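NADP-dependent glyceraldehyde-3-phosphate dehydrogenase (Bacillus halodurans, PDB 3PRL) probably catalyses the non-phosphorylating, NADP-dependent oxidation of glyceraldehyde 3-phosphate as a member of the aldehyde dehydrogenase family. Local coordinates at residues N366-P378 / P387-D399. Residues are numbered along the deposited sequence; the frame is centred on the assembly and turned at random.
Sequences NLLSPTLLDDVTP and PFGPVLPIIRVKD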
loop_
_atom_site.group_PDB
_atom_site.type_symbol
_atom_site.label_atom_id
_atom_site.label_comp_id
_atom_site.label_asym_id
_atom_site.label_seq_id
_atom_site.Cartn_x
_atom_site.Cartn_y
_atom_site.Cartn_z
ATOM N N ASN D 366 16.827 28.153 39.479
ATOM C CA ASN D 366 16.390 27.286 38.376
ATOM C C ASN D 366 14.904 26.935 38.436
ATOM O O ASN D 366 14.263 26.734 37.401
ATOM C CB ASN D 366 17.164 25.967 38.429
ATOM C CG ASN D 366 18.454 26.002 37.643
ATOM O OD1 ASN D 366 18.808 25.013 36.979
ATOM N ND2 ASN D 366 19.176 27.121 37.713
ATOM N N LEU D 367 14.383 26.808 39.654
ATOM C CA LEU D 367 13.018 26.342 39.881
ATOM C C LEU D 367 12.011 27.480 39.689
ATOM O O LEU D 367 12.078 28.503 40.373
ATOM C CB LEU D 367 12.906 25.733 41.292
ATOM C CG LEU D 367 11.678 24.943 41.771
ATOM C CD1 LEU D 367 11.476 23.674 40.959
ATOM C CD2 LEU D 367 11.807 24.616 43.275
ATOM N N LEU D 368 11.097 27.301 38.741
ATOM C CA LEU D 368 10.031 28.263 38.499
ATOM C C LEU D 368 8.666 27.693 38.819
ATOM O O LEU D 368 8.335 26.581 38.399
ATOM C CB LEU D 368 10.039 28.732 37.051
ATOM C CG LEU D 368 10.791 30.018 36.734
ATOM C CD1 LEU D 368 12.278 29.743 36.536
ATOM C CD2 LEU D 368 10.183 30.651 35.487
ATOM N N SER D 369 7.878 28.466 39.564
ATOM C CA SER D 369 6.471 28.156 39.809
ATOM C C SER D 369 5.724 28.098 38.487
ATOM O O SER D 369 6.052 28.850 37.570
ATOM C CB SER D 369 5.826 29.218 40.710
ATOM O OG SER D 369 6.067 28.952 42.076
ATOM N N PRO D 370 4.734 27.195 38.367
ATOM C CA PRO D 370 3.973 27.273 37.131
ATOM C C PRO D 370 3.301 28.645 37.095
ATOM O O PRO D 370 2.745 29.101 38.101
ATOM C CB PRO D 370 2.951 26.142 37.260
ATOM C CG PRO D 370 2.872 25.842 38.733
ATOM C CD PRO D 370 4.214 26.163 39.288
ATOM N N THR D 371 3.398 29.310 35.954
ATOM C CA THR D 371 2.949 30.678 35.849
ATOM C C THR D 371 1.766 30.770 34.895
ATOM O O THR D 371 1.856 30.356 33.731
ATOM C CB THR D 371 4.115 31.627 35.445
ATOM O OG1 THR D 371 5.223 31.433 36.334
ATOM C CG2 THR D 371 3.677 33.069 35.535
ATOM N N LEU D 372 0.652 31.292 35.413
ATOM C CA LEU D 372 -0.551 31.515 34.617
ATOM C C LEU D 372 -0.815 33.001 34.418
ATOM O O LEU D 372 -0.918 33.768 35.389
ATOM C CB LEU D 372 -1.770 30.833 35.245
ATOM C CG LEU D 372 -2.979 30.612 34.326
ATOM C CD1 LEU D 372 -2.640 29.666 33.172
ATOM C CD2 LEU D 372 -4.148 30.073 35.117
ATOM N N LEU D 373 -0.925 33.393 33.149
ATOM C CA LEU D 373 -1.225 34.769 32.778
ATOM C C LEU D 373 -2.530 34.833 32.010
ATOM O O LEU D 373 -2.821 33.960 31.193
ATOM C CB LEU D 373 -0.097 35.352 31.925
ATOM C CG LEU D 373 1.342 35.225 32.433
ATOM C CD1 LEU D 373 2.316 35.382 31.280
ATOM C CD2 LEU D 373 1.636 36.242 33.551
ATOM N N ASP D 374 -3.311 35.874 32.271
ATOM C CA ASP D 374 -4.591 36.071 31.594
ATOM C C ASP D 374 -4.560 37.374 30.808
ATOM O O ASP D 374 -3.628 38.165 30.955
ATOM C CB ASP D 374 -5.760 36.040 32.597
ATOM C CG ASP D 374 -7.110 35.708 31.943
ATOM O OD1 ASP D 374 -7.191 35.606 30.696
ATOM O OD2 ASP D 374 -8.101 35.553 32.691
ATOM N N ASP D 375 -5.570 37.566 29.958
ATOM C CA ASP D 375 -5.757 38.781 29.159
ATOM C C ASP D 375 -4.543 39.111 28.293
ATOM O O ASP D 375 -4.241 40.285 28.026
ATOM C CB ASP D 375 -6.150 39.952 30.064
ATOM C CG ASP D 375 -7.518 39.761 30.694
ATOM O OD1 ASP D 375 -8.525 40.098 30.030
ATOM O OD2 ASP D 375 -7.588 39.286 31.852
ATOM N N VAL D 376 -3.860 38.053 27.849
ATOM C CA VAL D 376 -2.603 38.171 27.117
ATOM C C VAL D 376 -2.858 38.724 25.724
ATOM O O VAL D 376 -3.821 38.344 25.053
ATOM C CB VAL D 376 -1.818 36.833 27.103
ATOM C CG1 VAL D 376 -0.631 36.883 26.137
ATOM C CG2 VAL D 376 -1.330 36.522 28.505
ATOM N N THR D 377 -2.006 39.649 25.308
ATOM C CA THR D 377 -2.243 40.372 24.066
ATOM C C THR D 377 -1.207 40.036 22.989
ATOM O O THR D 377 -0.081 39.624 23.300
ATOM C CB THR D 377 -2.341 41.914 24.304
ATOM O OG1 THR D 377 -1.115 42.408 24.849
ATOM C CG2 THR D 377 -3.496 42.255 25.257
ATOM N N PRO D 378 -1.591 40.200 21.711
ATOM C CA PRO D 378 -0.666 40.039 20.597
ATOM C C PRO D 378 0.570 40.949 20.668
ATOM O O PRO D 378 1.524 40.713 19.935
ATOM C CB PRO D 378 -1.523 40.416 19.388
ATOM C CG PRO D 378 -2.893 40.090 19.791
ATOM C CD PRO D 378 -2.966 40.447 21.235
ATOM N N PRO D 387 8.702 29.721 25.167
ATOM C CA PRO D 387 9.411 30.020 26.407
ATOM C C PRO D 387 10.319 28.881 26.819
ATOM O O PRO D 387 11.362 29.106 27.432
ATOM C CB PRO D 387 8.274 30.166 27.429
ATOM C CG PRO D 387 7.003 30.232 26.611
ATOM C CD PRO D 387 7.302 29.369 25.436
ATOM N N PHE D 388 9.932 27.663 26.443
ATOM C CA PHE D 388 10.559 26.456 26.963
ATOM C C PHE D 388 10.572 26.448 28.508
ATOM O O PHE D 388 11.593 26.188 29.142
ATOM C CB PHE D 388 11.933 26.223 26.320
ATOM C CG PHE D 388 12.038 24.882 25.643
ATOM C CD1 PHE D 388 11.178 24.552 24.593
ATOM C CD2 PHE D 388 12.947 23.923 26.084
ATOM C CE1 PHE D 388 11.239 23.311 23.981
ATOM C CE2 PHE D 388 13.008 22.654 25.472
ATOM C CZ PHE D 388 12.153 22.353 24.432
ATOM N N GLY D 389 9.407 26.727 29.084
ATOM C CA GLY D 389 9.269 26.931 30.530
ATOM C C GLY D 389 7.832 26.982 31.017
ATOM O O GLY D 389 6.914 27.148 30.202
ATOM N N PRO D 390 7.627 26.844 32.347
ATOM C CA PRO D 390 6.309 26.592 32.930
ATOM C C PRO D 390 5.477 27.866 32.997
ATOM O O PRO D 390 5.224 28.397 34.086
ATOM C CB PRO D 390 6.642 26.088 34.329
ATOM C CG PRO D 390 7.898 26.782 34.685
ATOM C CD PRO D 390 8.648 27.043 33.394
ATOM N N VAL D 391 5.066 28.336 31.824
ATOM C CA VAL D 391 4.293 29.555 31.680
ATOM C C VAL D 391 3.240 29.305 30.612
ATOM O O VAL D 391 3.511 28.637 29.610
ATOM C CB VAL D 391 5.194 30.781 31.340
ATOM C CG1 VAL D 391 5.696 30.745 29.878
ATOM C CG2 VAL D 391 4.461 32.081 31.617
ATOM N N LEU D 392 2.032 29.807 30.836
ATOM C CA LEU D 392 0.931 29.545 29.915
ATOM C C LEU D 392 0.052 30.779 29.803
ATOM O O LEU D 392 -0.547 31.203 30.797
ATOM C CB LEU D 392 0.104 28.336 30.388
ATOM C CG LEU D 392 -1.120 27.916 29.562
ATOM C CD1 LEU D 392 -0.719 27.538 28.143
ATOM C CD2 LEU D 392 -1.871 26.771 30.248
ATOM N N PRO D 393 -0.001 31.378 28.609
ATOM C CA PRO D 393 -0.875 32.535 28.417
ATOM C C PRO D 393 -2.285 32.134 28.015
ATOM O O PRO D 393 -2.480 31.128 27.343
ATOM C CB PRO D 393 -0.198 33.302 27.282
ATOM C CG PRO D 393 0.541 32.252 26.504
ATOM C CD PRO D 393 0.933 31.189 27.483
ATOM N N ILE D 394 -3.261 32.924 28.446
ATOM C CA ILE D 394 -4.622 32.777 27.962
ATOM C C ILE D 394 -4.952 34.004 27.105
ATOM O O ILE D 394 -4.677 35.148 27.497
ATOM C CB ILE D 394 -5.655 32.577 29.121
ATOM C CG1 ILE D 394 -5.108 31.650 30.233
ATOM C CG2 ILE D 394 -7.002 32.097 28.580
ATOM C CD1 ILE D 394 -4.766 30.225 29.812
ATOM N N ILE D 395 -5.500 33.756 25.919
ATOM C CA ILE D 395 -5.841 34.833 25.011
ATOM C C ILE D 395 -7.346 34.814 24.792
ATOM O O ILE D 395 -7.902 33.858 24.257
ATOM C CB ILE D 395 -5.024 34.772 23.687
ATOM C CG1 ILE D 395 -3.529 34.980 23.975
ATOM C CG2 ILE D 395 -5.519 35.819 22.694
ATOM C CD1 ILE D 395 -2.597 34.604 22.832
ATOM N N ARG D 396 -8.006 35.861 25.269
ATOM C CA ARG D 396 -9.457 35.936 25.185
ATOM C C ARG D 396 -9.831 36.316 23.752
ATOM O O ARG D 396 -9.415 37.354 23.237
ATOM C CB ARG D 396 -10.043 36.920 26.218
ATOM C CG ARG D 396 -9.193 37.110 27.477
ATOM C CD ARG D 396 -10.045 37.317 28.723
ATOM N NE ARG D 396 -10.179 36.083 29.507
ATOM C CZ ARG D 396 -11.045 35.898 30.501
ATOM N NH1 ARG D 396 -11.894 36.852 30.848
ATOM N NH2 ARG D 396 -11.076 34.736 31.138
ATOM N N VAL D 397 -10.593 35.444 23.108
ATOM C CA VAL D 397 -10.923 35.599 21.693
ATOM C C VAL D 397 -12.449 35.699 21.501
ATOM O O VAL D 397 -13.207 35.345 22.401
ATOM C CB VAL D 397 -10.284 34.440 20.878
ATOM C CG1 VAL D 397 -10.733 34.456 19.450
ATOM C CG2 VAL D 397 -8.769 34.529 20.941
ATOM N N LYS D 398 -12.886 36.198 20.344
ATOM C CA LYS D 398 -14.312 36.329 20.042
ATOM C C LYS D 398 -14.893 35.075 19.388
ATOM O O LYS D 398 -16.001 34.659 19.722
ATOM C CB LYS D 398 -14.577 37.547 19.148
ATOM C CG LYS D 398 -15.880 38.296 19.468
ATOM C CD LYS D 398 -16.563 38.878 18.214
ATOM C CE LYS D 398 -15.619 39.733 17.343
ATOM N NZ LYS D 398 -16.183 40.026 15.989
ATOM N N ASP D 399 -14.160 34.495 18.441
ATOM C CA ASP D 399 -14.646 33.332 17.719
ATOM C C ASP D 399 -13.514 32.424 17.248
ATOM O O ASP D 399 -12.337 32.686 17.523
ATOM C CB ASP D 399 -15.526 33.768 16.540
ATOM C CG ASP D 399 -14.869 34.826 15.668
ATOM O OD1 ASP D 399 -13.628 34.868 15.581
ATOM O OD2 ASP D 399 -15.604 35.626 15.058
#
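Leu373 and Leu392 mark the middle of a parallel strand pair: Leu373 N donates to Leu392 O over 3.2 Å in an almost straight bond. The axes of 371-374 and 391-397 run only 16° apart, and the ladder extends from Thr371 N on Pro390 O (2.8 Å) to Val376 N on Ile394 O. The buried faces are filled by apolar side chains. On the face opposite Leu373, CD1 of Leu372 comes to 3.5 Å from Leu392 O and meets CD1 of Ile394 (4.0 Å); CG of Leu372 stands anti to its own backbone nitrogen (chi1 -162°), which carries this branch across to the neighbouring strand. On the other face Val376 straddles Pro393, its CG2 lying 3.6 Å from Pro393 CB. Helices 274-286 and 303-317 cover the face bearing Leu372 and Leu392, while Thr371 packs on helix 337-352.

The partly exposed end, at Asp375 and Arg396, is held more loosely. Asp374 OD1 lies 3.3 Å from Arg396 NE but well out of the guanidinium plane, so no N-H points at it and the salt bridge works through charge; the carboxylate and guanidinium planes stand 81° apart, with OD2 over one guanidinium face, offset toward the rim. Asp374 OD1 also accepts Asp375 N (2.6 Å), and Arg396 NH1 pairs with Asp307 of helix 303-317. A leucine in place of Arg396 would probably leave Asp374 and Asp307 without the cation they share and loosen the link between the ends of the two strands and helix 303-317. Parallel strands layered between helices in this way are characteristic of the α/β catalytic domain of aldehyde dehydrogenases.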